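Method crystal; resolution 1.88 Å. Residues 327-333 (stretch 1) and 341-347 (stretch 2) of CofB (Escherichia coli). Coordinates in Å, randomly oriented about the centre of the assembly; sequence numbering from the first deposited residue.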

# COMPACT_ATOMS: atom_id res chain seq x y z
N ASN A 327 -9.22 13.71 -9.00
CA ASN A 327 -10.14 14.74 -8.51
C ASN A 327 -9.89 14.96 -7.04
O ASN A 327 -9.78 14.00 -6.28
N ILE A 328 -9.77 16.21 -6.62
CA ILE A 328 -9.53 16.51 -5.22
C ILE A 328 -10.73 17.20 -4.63
O ILE A 328 -11.32 18.07 -5.26
N LEU A 329 -11.10 16.77 -3.43
CA LEU A 329 -12.04 17.51 -2.60
C LEU A 329 -11.31 18.06 -1.40
O LEU A 329 -10.55 17.33 -0.76
N VAL A 330 -11.56 19.32 -1.07
CA VAL A 330 -11.00 19.91 0.15
C VAL A 330 -12.13 20.30 1.09
O VAL A 330 -13.08 20.94 0.66
N GLU A 331 -12.00 19.92 2.35
CA GLU A 331 -13.00 20.25 3.36
C GLU A 331 -12.51 21.33 4.31
O GLU A 331 -11.36 21.30 4.75
N GLU A 332 -13.37 22.29 4.64
CA GLU A 332 -13.02 23.30 5.63
C GLU A 332 -14.28 23.85 6.27
O GLU A 332 -15.36 23.75 5.70
N LYS A 333 -14.13 24.42 7.46
CA LYS A 333 -15.21 25.15 8.09
C LYS A 333 -15.63 26.30 7.20
O LYS A 333 -14.79 26.96 6.60
N LYS A 341 -19.26 22.33 7.83
CA LYS A 341 -18.11 22.07 6.97
C LYS A 341 -18.57 22.17 5.53
O LYS A 341 -19.73 21.92 5.22
N GLU A 342 -17.65 22.57 4.65
CA GLU A 342 -17.97 22.70 3.23
C GLU A 342 -16.92 21.98 2.41
O GLU A 342 -15.78 21.88 2.83
N LEU A 343 -17.31 21.52 1.22
CA LEU A 343 -16.37 20.88 0.31
C LEU A 343 -16.18 21.70 -0.96
O LEU A 343 -17.11 22.32 -1.45
N ARG A 344 -14.96 21.70 -1.49
CA ARG A 344 -14.71 22.36 -2.77
C ARG A 344 -13.71 21.57 -3.60
O ARG A 344 -12.94 20.77 -3.06
N THR A 345 -13.71 21.83 -4.91
CA THR A 345 -12.75 21.19 -5.81
C THR A 345 -11.73 22.22 -6.29
O THR A 345 -11.85 23.40 -6.01
N ILE A 346 -10.74 21.75 -7.04
CA ILE A 346 -9.74 22.63 -7.63
C ILE A 346 -10.34 23.40 -8.80
O ILE A 346 -10.93 22.79 -9.71
N PRO A 347 -10.21 24.73 -8.79
CA PRO A 347 -10.85 25.51 -9.85
C PRO A 347 -10.11 25.44 -11.19
O PRO A 347 -8.95 25.04 -11.24

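The two stretches of CofB run as antiparallel neighbours in a β-sheet, with the backbone supplying the hydrogen bonds and the side chains packing along both faces of the pair. Val330 and Arg344 form one hydrogen-bonded pair (Val330 N to Arg344 O, 2.8 Å; Arg344 N to Val330 O, 3.0 Å), and Glu332 and Glu342 form the next (Glu342 N to Glu332 O, 2.8 Å; Glu332 N to Glu342 O, 3.0 Å). This register puts the side chains of all four residues on the same face.

Arg344 dominates that face. With chi1 p, chi2 t and chi3 t, the side chain brings its guanidinium nearer the first strand, where Val330, in the t rotamer, lays CG1 over one face of the group, 3.7 Å from Arg344 NH1. Glu332, with chi1 p and chi2 t, brings OE1 within 3.5 Å of Arg344 NH1. The resulting salt bridge rests on charge alone, because the oxygen lies well out of the guanidinium plane and no N-H points at it. Arg344 NH1 instead donates to water 2 at 2.8 Å, while NE and NH2 are satisfied elsewhere in the structure. Glu342 starts on this face, but its m, m side chain leads away.

On the face shared by Glu331 and Leu343, the extended t, t Glu331 is met by Leu343 (m, t), whose CD2 reaches 3.4 Å from Glu331 CB. Farther along, Glu331 OE1 sits 3.4 Å from Lys341 CD but 4.3 Å from Lys341 NZ, too far for a salt bridge. Leu329 (m, t) touches Thr345 through CD2 to CG2 at 3.5 Å.

Beyond Arg344, Ile346 (m, t) sends CD1 to 3.7 Å from Ile328 CB. Water 1 fastens the backbones here, accepting from Ile328 N at 3.0 Å and Ile346 N at 2.9 Å.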

# COMPACT_ATOMS: atom_id res chain seq x y z
CB ASN A 327 -11.59 14.34 -8.74
CG ASN A 327 -11.91 14.17 -10.19
OD1 ASN A 327 -11.45 14.95 -11.02
ND2 ASN A 327 -12.71 13.17 -10.51
CB ILE A 328 -8.28 17.41 -5.01
CG1 ILE A 328 -7.03 16.72 -5.56
CG2 ILE A 328 -8.13 17.77 -3.52
CD1 ILE A 328 -6.70 15.36 -4.91
CB LEU A 329 -13.19 16.62 -2.14
CG LEU A 329 -14.27 16.35 -3.18
CD1 LEU A 329 -15.35 15.44 -2.58
CD2 LEU A 329 -14.84 17.68 -3.66
CB VAL A 330 -10.14 21.15 -0.14
CG1 VAL A 330 -9.44 21.63 1.14
CG2 VAL A 330 -9.11 20.83 -1.21
CB GLU A 331 -13.38 19.00 4.16
CG GLU A 331 -14.48 19.23 5.20
CD GLU A 331 -14.68 18.04 6.12
OE1 GLU A 331 -13.85 17.86 7.04
OE2 GLU A 331 -15.66 17.30 5.93
CB GLU A 332 -12.22 24.46 5.00
CG GLU A 332 -13.09 25.39 4.15
CD GLU A 332 -12.35 26.64 3.64
OE1 GLU A 332 -11.12 26.78 3.89
OE2 GLU A 332 -13.01 27.48 3.00
CB LYS A 333 -14.79 25.71 9.46
CG LYS A 333 -14.40 24.67 10.49
CD LYS A 333 -14.09 25.33 11.84
CE LYS A 333 -15.36 25.90 12.48
NZ LYS A 333 -15.43 25.58 13.94
CB LYS A 341 -17.50 20.70 7.28
CG LYS A 341 -16.93 20.60 8.69
CD LYS A 341 -16.22 19.28 8.96
CE LYS A 341 -17.20 18.18 9.36
NZ LYS A 341 -16.56 17.22 10.32
CB GLU A 342 -18.02 24.18 2.81
CG GLU A 342 -18.95 25.04 3.65
CD GLU A 342 -20.40 25.00 3.19
OE1 GLU A 342 -20.78 24.08 2.44
OE2 GLU A 342 -21.17 25.91 3.59
CB LEU A 343 -16.84 19.47 -0.05
CG LEU A 343 -17.12 18.53 1.12
CD1 LEU A 343 -17.59 17.19 0.59
CD2 LEU A 343 -15.88 18.36 1.98
CB ARG A 344 -14.18 23.78 -2.57
CG ARG A 344 -12.77 23.82 -2.03
CD ARG A 344 -12.46 25.20 -1.48
NE ARG A 344 -11.09 25.33 -1.02
CZ ARG A 344 -10.68 25.07 0.21
NH1 ARG A 344 -11.55 24.62 1.12
NH2 ARG A 344 -9.40 25.24 0.53
CB THR A 345 -13.44 20.58 -7.05
OG1 THR A 345 -14.11 21.62 -7.77
CG2 THR A 345 -14.46 19.53 -6.66
CB ILE A 346 -8.53 21.80 -8.09
CG1 ILE A 346 -7.87 21.13 -6.88
CG2 ILE A 346 -7.55 22.67 -8.90
CD1 ILE A 346 -6.93 19.97 -7.24
CB PRO A 347 -10.81 26.93 -9.30
CG PRO A 347 -9.55 26.95 -8.47
CD PRO A 347 -9.52 25.58 -7.81
O HOH W 1 -10.54 18.93 -7.67
O HOH W 2 -14.28 23.95 1.21